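Local coordinates for synaptonemal complex protein 2 (PDB 5IWZ) that helps build the axial and lateral elements of the synaptonemal complex and is required for chromosome synapsis in meiosis, at residues A[210-223]-A[267-281]. Numbering follows the deposited sequence.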
# COMPACT_ATOMS: atom_id res chain seq x y z
N ILE A 210 -13.88 7.46 1.75
CA ILE A 210 -13.14 8.58 1.17
C ILE A 210 -13.26 9.82 2.06
O ILE A 210 -12.27 10.51 2.33
CB ILE A 210 -13.66 8.88 -0.24
CG1 ILE A 210 -13.32 7.74 -1.20
CG2 ILE A 210 -13.10 10.20 -0.75
CD1 ILE A 210 -14.16 7.80 -2.48
N LEU A 211 -14.48 10.08 2.53
CA LEU A 211 -14.77 11.31 3.25
C LEU A 211 -13.93 11.48 4.51
O LEU A 211 -13.62 12.61 4.90
CB LEU A 211 -16.27 11.35 3.59
CG LEU A 211 -17.28 11.89 2.57
CD1 LEU A 211 -16.96 11.50 1.13
CD2 LEU A 211 -18.69 11.45 2.93
N ASP A 212 -13.54 10.39 5.19
CA ASP A 212 -12.84 10.57 6.46
C ASP A 212 -11.58 9.73 6.61
O ASP A 212 -11.03 9.67 7.71
CB ASP A 212 -13.77 10.32 7.65
CG ASP A 212 -14.33 8.89 7.69
OD1 ASP A 212 -13.97 8.05 6.84
OD2 ASP A 212 -15.13 8.62 8.61
N VAL A 213 -11.08 9.12 5.54
CA VAL A 213 -9.88 8.31 5.69
C VAL A 213 -8.67 9.18 6.05
O VAL A 213 -7.72 8.70 6.70
CB VAL A 213 -9.65 7.49 4.41
CG1 VAL A 213 -9.43 8.42 3.21
CG2 VAL A 213 -8.49 6.55 4.58
N GLY A 214 -8.67 10.46 5.66
CA GLY A 214 -7.62 11.36 6.10
C GLY A 214 -6.24 11.07 5.54
O GLY A 214 -5.24 11.29 6.23
N ASP A 215 -6.18 10.58 4.30
CA ASP A 215 -4.92 10.32 3.61
C ASP A 215 -5.19 10.46 2.12
O ASP A 215 -6.02 9.72 1.58
CB ASP A 215 -4.38 8.92 3.92
CG ASP A 215 -3.03 8.66 3.26
OD1 ASP A 215 -2.01 9.12 3.84
OD2 ASP A 215 -2.99 8.06 2.16
N TYR A 216 -4.50 11.39 1.46
CA TYR A 216 -4.79 11.65 0.05
C TYR A 216 -4.50 10.43 -0.83
O TYR A 216 -5.27 10.13 -1.76
CB TYR A 216 -3.99 12.87 -0.44
CG TYR A 216 -4.37 13.22 -1.84
CD1 TYR A 216 -3.65 12.74 -2.92
CD2 TYR A 216 -5.52 13.96 -2.10
CE1 TYR A 216 -4.03 13.04 -4.20
CE2 TYR A 216 -5.91 14.23 -3.37
CZ TYR A 216 -5.16 13.76 -4.41
OH TYR A 216 -5.52 14.03 -5.69
N GLU A 217 -3.41 9.71 -0.55
CA GLU A 217 -3.08 8.54 -1.37
C GLU A 217 -4.17 7.47 -1.28
O GLU A 217 -4.53 6.85 -2.28
CB GLU A 217 -1.73 7.95 -0.94
CG GLU A 217 -1.43 6.58 -1.60
CD GLU A 217 -0.03 6.03 -1.31
OE1 GLU A 217 0.88 6.81 -0.95
OE2 GLU A 217 0.18 4.81 -1.46
N LEU A 218 -4.70 7.24 -0.08
CA LEU A 218 -5.80 6.29 0.05
C LEU A 218 -7.06 6.81 -0.63
O LEU A 218 -7.81 6.02 -1.22
CB LEU A 218 -6.04 5.98 1.52
CG LEU A 218 -5.00 5.08 2.19
CD1 LEU A 218 -5.29 5.04 3.67
CD2 LEU A 218 -5.03 3.62 1.60
N GLN A 219 -7.31 8.13 -0.57
CA GLN A 219 -8.48 8.68 -1.26
C GLN A 219 -8.42 8.39 -2.75
O GLN A 219 -9.42 7.96 -3.36
CB GLN A 219 -8.58 10.20 -1.04
CG GLN A 219 -9.12 10.64 0.33
CD GLN A 219 -9.33 12.17 0.42
OE1 GLN A 219 -8.45 12.94 0.05
NE2 GLN A 219 -10.50 12.59 0.89
N VAL A 220 -7.25 8.59 -3.37
CA VAL A 220 -7.12 8.35 -4.80
C VAL A 220 -7.29 6.87 -5.11
O VAL A 220 -8.00 6.49 -6.05
CB VAL A 220 -5.77 8.86 -5.33
CG1 VAL A 220 -5.66 8.60 -6.85
CG2 VAL A 220 -5.57 10.33 -5.01
N GLY A 221 -6.62 6.00 -4.34
CA GLY A 221 -6.71 4.57 -4.61
C GLY A 221 -8.12 4.03 -4.50
O GLY A 221 -8.52 3.14 -5.26
N ILE A 222 -8.89 4.53 -3.53
CA ILE A 222 -10.27 4.11 -3.39
C ILE A 222 -11.11 4.60 -4.57
O ILE A 222 -11.87 3.84 -5.16
CB ILE A 222 -10.87 4.60 -2.07
CG1 ILE A 222 -10.23 3.87 -0.89
CG2 ILE A 222 -12.40 4.44 -2.11
CD1 ILE A 222 -10.56 4.51 0.45
N VAL A 223 -11.00 5.90 -4.89
CA VAL A 223 -11.65 6.42 -6.09
C VAL A 223 -11.24 5.60 -7.30
O VAL A 223 -12.08 5.21 -8.13
CB VAL A 223 -11.31 7.91 -6.30
CG1 VAL A 223 -11.82 8.37 -7.66
CG2 VAL A 223 -11.91 8.80 -5.19
N PHE A 267 -11.79 16.27 -8.25
CA PHE A 267 -12.86 15.77 -7.39
C PHE A 267 -12.46 15.80 -5.92
O PHE A 267 -13.21 16.29 -5.06
CB PHE A 267 -13.25 14.35 -7.82
CG PHE A 267 -14.07 13.60 -6.78
CD1 PHE A 267 -15.43 13.88 -6.61
CD2 PHE A 267 -13.50 12.59 -6.01
CE1 PHE A 267 -16.20 13.18 -5.67
CE2 PHE A 267 -14.25 11.87 -5.07
CZ PHE A 267 -15.60 12.16 -4.90
N LEU A 268 -11.26 15.31 -5.60
CA LEU A 268 -10.87 15.21 -4.20
C LEU A 268 -10.67 16.59 -3.58
O LEU A 268 -11.01 16.80 -2.41
CB LEU A 268 -9.61 14.36 -4.06
CG LEU A 268 -9.89 12.90 -4.42
CD1 LEU A 268 -8.60 12.11 -4.44
CD2 LEU A 268 -10.90 12.30 -3.43
N ASN A 269 -10.13 17.54 -4.36
CA ASN A 269 -10.03 18.91 -3.86
C ASN A 269 -11.41 19.49 -3.57
O ASN A 269 -11.61 20.15 -2.53
CB ASN A 269 -9.27 19.79 -4.86
CG ASN A 269 -7.75 19.68 -4.70
OD1 ASN A 269 -7.27 18.81 -3.98
ND2 ASN A 269 -7.01 20.57 -5.36
N LEU A 270 -12.40 19.22 -4.44
CA LEU A 270 -13.78 19.62 -4.16
C LEU A 270 -14.31 18.96 -2.89
O LEU A 270 -14.87 19.63 -2.01
CB LEU A 270 -14.68 19.28 -5.34
CG LEU A 270 -14.50 20.16 -6.56
CD1 LEU A 270 -15.51 19.82 -7.64
CD2 LEU A 270 -14.61 21.61 -6.14
N VAL A 271 -14.17 17.63 -2.78
CA VAL A 271 -14.71 16.92 -1.63
C VAL A 271 -14.10 17.45 -0.34
O VAL A 271 -14.81 17.82 0.60
CB VAL A 271 -14.49 15.41 -1.78
CG1 VAL A 271 -14.55 14.73 -0.42
CG2 VAL A 271 -15.54 14.84 -2.69
N ASN A 272 -12.76 17.48 -0.27
CA ASN A 272 -12.12 17.92 0.96
C ASN A 272 -12.41 19.38 1.23
O ASN A 272 -12.48 19.79 2.40
CB ASN A 272 -10.61 17.65 0.89
CG ASN A 272 -10.29 16.16 0.87
OD1 ASN A 272 -10.96 15.35 1.54
ND2 ASN A 272 -9.29 15.78 0.07
N GLY A 273 -12.60 20.18 0.18
CA GLY A 273 -12.97 21.57 0.39
C GLY A 273 -14.35 21.70 0.99
O GLY A 273 -14.54 22.41 1.99
N ILE A 274 -15.34 21.00 0.43
CA ILE A 274 -16.72 21.17 0.88
C ILE A 274 -16.90 20.65 2.30
O ILE A 274 -17.80 21.10 3.02
CB ILE A 274 -17.70 20.49 -0.10
CG1 ILE A 274 -19.08 21.14 0.01
CG2 ILE A 274 -17.86 19.02 0.22
CD1 ILE A 274 -19.05 22.66 0.00
N LEU A 275 -16.08 19.69 2.73
CA LEU A 275 -16.25 19.15 4.07
C LEU A 275 -15.89 20.16 5.16
O LEU A 275 -16.21 19.92 6.33
CB LEU A 275 -15.40 17.89 4.24
CG LEU A 275 -15.94 16.67 3.48
CD1 LEU A 275 -14.97 15.54 3.63
CD2 LEU A 275 -17.31 16.29 4.01
N GLY A 276 -15.24 21.28 4.80
CA GLY A 276 -14.95 22.32 5.77
C GLY A 276 -14.14 21.76 6.92
O GLY A 276 -13.26 20.92 6.74
N ASP A 277 -14.46 22.20 8.14
CA ASP A 277 -13.69 21.79 9.31
C ASP A 277 -13.86 20.31 9.65
O ASP A 277 -13.22 19.84 10.59
CB ASP A 277 -14.08 22.66 10.50
CG ASP A 277 -14.05 24.13 10.14
OD1 ASP A 277 -14.66 24.52 9.13
OD2 ASP A 277 -13.38 24.91 10.84
N LYS A 278 -14.69 19.59 8.90
CA LYS A 278 -14.80 18.15 9.03
C LYS A 278 -13.81 17.39 8.15
O LYS A 278 -13.65 16.18 8.33
CB LYS A 278 -16.23 17.71 8.68
CG LYS A 278 -17.20 17.72 9.85
CD LYS A 278 -16.81 16.61 10.83
CE LYS A 278 -17.95 15.59 10.99
NZ LYS A 278 -17.80 14.73 12.19
N ARG A 279 -13.16 18.06 7.20
CA ARG A 279 -12.25 17.37 6.29
C ARG A 279 -11.09 16.78 7.07
O ARG A 279 -10.71 17.26 8.15
CB ARG A 279 -11.72 18.31 5.21
CG ARG A 279 -10.65 19.28 5.68
CD ARG A 279 -10.87 20.66 5.08
NE ARG A 279 -10.44 20.76 3.70
CZ ARG A 279 -10.48 21.88 3.00
NH1 ARG A 279 -10.97 22.99 3.54
NH2 ARG A 279 -10.05 21.89 1.75
N ARG A 280 -10.51 15.72 6.51
CA ARG A 280 -9.35 15.09 7.10
C ARG A 280 -8.14 15.14 6.18
O ARG A 280 -7.10 14.54 6.51
CB ARG A 280 -9.69 13.64 7.48
CG ARG A 280 -10.88 13.49 8.40
CD ARG A 280 -10.61 13.98 9.80
NE ARG A 280 -9.61 13.15 10.48
CZ ARG A 280 -8.98 13.51 11.59
NH1 ARG A 280 -9.23 14.69 12.14
NH2 ARG A 280 -8.08 12.71 12.14
N VAL A 281 -8.24 15.82 5.04
CA VAL A 281 -7.12 16.10 4.16
C VAL A 281 -7.18 17.59 3.80
O VAL A 281 -8.17 18.04 3.23
CB VAL A 281 -7.15 15.25 2.88
CG1 VAL A 281 -6.03 15.66 1.95
CG2 VAL A 281 -7.04 13.76 3.22
O HOH W 1 -11.43 14.57 4.07
O HOH W 2 -14.70 13.92 6.79
O HOH W 3 -9.06 10.83 9.44
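A two-bond amide pair between Gln-219 and Asn-272 joins two of the last helices before the strands begin; the axes of segments 216-223 and 267-274 cross at 121°. Gln-219 NE2 gives to Asn-272 OD1 at 2.9 Å, and Asn-272 ND2 returns a bond to Gln-219 OE1 at 3.0 Å. Both lie on carbonyl lone pairs, and the amide planes differ by 19°, so the ring of bonds is nearly flat. The second N-H of Gln-219 NE2 reaches Ile-210 O from above its carbonyl plane, so three bonds grip the amide and hold its rotation. Asn-272 OD1 also accepts from a water held by Leu-211 O and Arg-280 N. A leucine in place of Gln-219 would probably leave Asn-272 ND2 without this acceptor and Asn-272 OD1 and Ile-210 O without this donor. Beside the pair, Leu-268 enters as a knob among Tyr-216, Gln-219, Val-220 and Val-223: with CG anti to its carbonyl carbon (chi1 -68°), its CD1 lies 3.6 Å from Val-220 CG2. Between helices, Gly-214, whose positive phi favours glycine, makes a CA-H...O contact from CA to Arg-280 O at 3.2 Å. Helix 246-253 packs on Phe-267 and Val-271, and strand 308-312 meets Tyr-216 and Val-281, where the helices meet the antiparallel sheet.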